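Local coordinates for cytochrome c-550-like protein (Thermosynechococcus elongatus, PDB 4LJI) that is a probable low-potential c-type cytochrome that carries electrons through one covalently bound heme and can partially replace cytochrome c-550 of photosystem II, at residues K70-P75 with K90-S95. Residues are numbered along the deposited sequence; the frame is centred on the assembly and turned at random.
Sequences KGATPP and KSYDGS. With HEC (heme c), chain C.
Tyr92 lays its ring along the backbone of Gly71 and Ala72, next to a propionate of the heme. With CG anti to the backbone N (chi1 -165°), the ring reaches back past Ala72 to put its hydroxyl by Gly71. Tyr92 CB lies 4.2 Å from heme O1D of one propionate. Farther out, CD1 and CE1 border the other propionate, whose heme O1A sits at the ring edge, near its plane, 3.5 Å from Tyr92 CE1. One face receives the CA of Ala72 in a CH-pi contact, 4.0 Å from the Tyr92 ring centroid, while the Ala72 CB packs against CE1; a methyl is small enough to touch both the ring and propionate O1A here. CE2 and CZ lie close to Gly71 O. At the tip, Tyr92 OH passes 3.1 Å from Gly71 C, where a side chain on residue 71 would collide with it, and hydrogen-bonds to Asp68 O. An alanine in place of Tyr92 would probably leave a gap beside Ala72 and Asp68 O without this hydroxyl partner.

The backbones meet in one direct hydrogen bond, Thr73 N to Tyr92 O (3.1 Å), and a water joins Gly71 O and that same Tyr92 O. Threonine serves doubly: its hydroxyl donates to this water while its CB and methyl pack on Asp93 O. Gly94 CA offers a C-H to Thr73 O; glycine suits this site for its positive phi and because a CB would strike that oxygen. Asp93 OD1 braces the type I turn Ser91-Gly94, accepting from Ser91 OG, Ser95 OG and Ser95 N, the last closing an Asx turn. Arg76 bonds to both Ser91 O and the heme. At the protein surface, the contact joins the loops before and after helix 79-87, beside the heme propionates, between helices 66-70 and 111-127 in sequence.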
loop_
_atom_site.group_PDB
_atom_site.type_symbol
_atom_site.label_atom_id
_atom_site.label_comp_id
_atom_site.label_asym_id
_atom_site.label_seq_id
_atom_site.Cartn_x
_atom_site.Cartn_y
_atom_site.Cartn_z
ATOM N N LYS A 70 18.542 9.059 -8.958
ATOM C CA LYS A 70 19.927 9.495 -9.145
ATOM C C LYS A 70 20.147 10.960 -8.762
ATOM O O LYS A 70 21.295 11.370 -8.531
ATOM C CB LYS A 70 20.405 9.250 -10.572
ATOM C CG LYS A 70 20.507 7.798 -10.950
ATOM C CD LYS A 70 21.210 7.622 -12.296
ATOM C CE LYS A 70 22.699 7.271 -12.139
ATOM N NZ LYS A 70 22.910 5.809 -11.873
ATOM N N GLY A 71 19.066 11.738 -8.709
ATOM C CA GLY A 71 19.157 13.153 -8.388
ATOM C C GLY A 71 19.017 13.456 -6.914
ATOM O O GLY A 71 19.082 14.613 -6.503
ATOM N N ALA A 72 18.831 12.417 -6.104
ATOM C CA ALA A 72 18.749 12.608 -4.658
ATOM C C ALA A 72 20.134 12.860 -4.071
ATOM O O ALA A 72 21.139 12.634 -4.734
ATOM C CB ALA A 72 18.105 11.391 -3.998
ATOM N N THR A 73 20.179 13.369 -2.844
ATOM C CA THR A 73 21.465 13.662 -2.216
ATOM C C THR A 73 21.617 12.867 -0.930
ATOM O O THR A 73 20.851 13.030 0.002
ATOM C CB THR A 73 21.593 15.155 -1.913
ATOM O OG1 THR A 73 21.545 15.888 -3.147
ATOM C CG2 THR A 73 22.909 15.438 -1.202
ATOM N N PRO A 74 22.567 11.937 -0.903
ATOM C CA PRO A 74 23.339 11.466 -2.048
ATOM C C PRO A 74 22.402 10.644 -2.940
ATOM O O PRO A 74 21.238 10.388 -2.527
ATOM C CB PRO A 74 24.451 10.602 -1.393
ATOM C CG PRO A 74 23.880 10.164 -0.094
ATOM C CD PRO A 74 22.922 11.250 0.353
ATOM N N PRO A 75 22.859 10.278 -4.148
ATOM C CA PRO A 75 22.009 9.494 -5.070
ATOM C C PRO A 75 21.509 8.155 -4.514
ATOM O O PRO A 75 22.229 7.493 -3.761
ATOM C CB PRO A 75 22.897 9.273 -6.298
ATOM C CG PRO A 75 24.240 9.812 -5.962
ATOM C CD PRO A 75 24.159 10.652 -4.744
ATOM N N LYS A 90 14.924 10.509 4.384
ATOM C CA LYS A 90 15.369 11.878 4.417
ATOM C C LYS A 90 14.676 12.722 3.351
ATOM O O LYS A 90 14.019 12.187 2.432
ATOM C CB LYS A 90 16.891 11.938 4.180
ATOM C CG LYS A 90 17.768 11.206 5.216
ATOM C CD LYS A 90 17.876 12.008 6.509
ATOM C CE LYS A 90 18.679 11.231 7.533
ATOM N NZ LYS A 90 17.832 10.151 8.089
ATOM N N SER A 91 14.855 14.039 3.434
ATOM C CA SER A 91 14.353 14.915 2.370
ATOM C C SER A 91 15.169 14.721 1.092
ATOM O O SER A 91 16.255 14.133 1.121
ATOM C CB SER A 91 14.352 16.384 2.808
ATOM O OG SER A 91 15.649 16.838 3.118
ATOM N N TYR A 92 14.659 15.208 -0.033
ATOM C CA TYR A 92 15.331 14.982 -1.316
ATOM C C TYR A 92 16.764 15.528 -1.391
ATOM O O TYR A 92 17.602 14.937 -2.049
ATOM C CB TYR A 92 14.496 15.521 -2.472
ATOM C CG TYR A 92 14.910 15.032 -3.841
ATOM C CD1 TYR A 92 14.784 13.699 -4.189
ATOM C CD2 TYR A 92 15.422 15.908 -4.794
ATOM C CE1 TYR A 92 15.144 13.259 -5.441
ATOM C CE2 TYR A 92 15.783 15.475 -6.041
ATOM C CZ TYR A 92 15.628 14.149 -6.367
ATOM O OH TYR A 92 15.987 13.697 -7.614
ATOM N N ASP A 93 17.042 16.646 -0.715
ATOM C CA ASP A 93 18.403 17.198 -0.689
ATOM C C ASP A 93 19.225 16.567 0.428
ATOM O O ASP A 93 20.426 16.850 0.583
ATOM C CB ASP A 93 18.386 18.731 -0.565
ATOM C CG ASP A 93 18.044 19.215 0.832
ATOM O OD1 ASP A 93 17.469 18.458 1.631
ATOM O OD2 ASP A 93 18.348 20.382 1.139
ATOM N N GLY A 94 18.558 15.721 1.212
ATOM C CA GLY A 94 19.200 14.944 2.258
ATOM C C GLY A 94 19.512 15.713 3.531
ATOM O O GLY A 94 20.121 15.165 4.451
ATOM N N SER A 95 19.092 16.972 3.590
ATOM C CA SER A 95 19.423 17.831 4.728
ATOM C C SER A 95 18.533 17.616 5.950
ATOM O O SER A 95 18.922 17.968 7.067
ATOM C CB SER A 95 19.389 19.311 4.331
ATOM O OG SER A 95 18.075 19.712 3.989
HETATM FE FE HEC C . 8.371 6.202 -0.077
HETATM C CHA HEC C . 10.229 8.878 -1.220
HETATM C CHB HEC C . 10.847 4.021 -1.082
HETATM C CHC HEC C . 6.635 3.499 1.357
HETATM C CHD HEC C . 5.722 8.202 0.470
HETATM N NA HEC C . 10.135 6.375 -1.007
HETATM C C1A HEC C . 10.729 7.592 -1.343
HETATM C C2A HEC C . 12.011 7.308 -1.957
HETATM C C3A HEC C . 12.164 5.957 -1.919
HETATM C C4A HEC C . 11.050 5.371 -1.305
HETATM C CMA HEC C . 13.362 5.190 -2.414
HETATM C CAA HEC C . 13.004 8.312 -2.547
HETATM C CBA HEC C . 12.637 8.652 -4.014
HETATM C CGA HEC C . 13.581 9.622 -4.680
HETATM O O1A HEC C . 14.632 10.031 -4.110
HETATM O O2A HEC C . 13.314 10.030 -5.857
HETATM N NB HEC C . 8.657 4.142 0.097
HETATM C C1B HEC C . 9.756 3.503 -0.346
HETATM C C2B HEC C . 9.630 2.130 -0.051
HETATM C C3B HEC C . 8.478 1.939 0.670
HETATM C C4B HEC C . 7.850 3.270 0.726
HETATM C CMB HEC C . 10.657 1.071 -0.384
HETATM C CAB HEC C . 7.921 0.672 1.204
HETATM C CBB HEC C . 8.702 0.154 2.226
HETATM N NC HEC C . 6.509 5.897 0.756
HETATM C C1C HEC C . 6.024 4.735 1.295
HETATM C C2C HEC C . 4.684 4.965 1.632
HETATM C C3C HEC C . 4.409 6.288 1.396
HETATM C C4C HEC C . 5.573 6.894 0.846
HETATM C CMC HEC C . 3.737 3.923 2.210
HETATM C CAC HEC C . 3.069 6.926 1.590
HETATM C CBC HEC C . 2.501 6.993 2.816
HETATM N ND HEC C . 8.056 8.132 -0.339
HETATM C C1D HEC C . 6.921 8.758 0.008
HETATM C C2D HEC C . 7.066 10.197 -0.203
HETATM C C3D HEC C . 8.307 10.398 -0.689
HETATM C C4D HEC C . 8.918 9.080 -0.784
HETATM C CMD HEC C . 6.004 11.249 0.053
HETATM C CAD HEC C . 8.928 11.726 -1.029
HETATM C CBD HEC C . 9.831 12.107 0.163
HETATM C CGD HEC C . 10.526 13.441 0.363
HETATM O O1D HEC C . 11.080 14.075 -0.575
HETATM O O2D HEC C . 10.568 13.904 1.530
HETATM O O HOH W 1 19.121 16.145 -4.420
#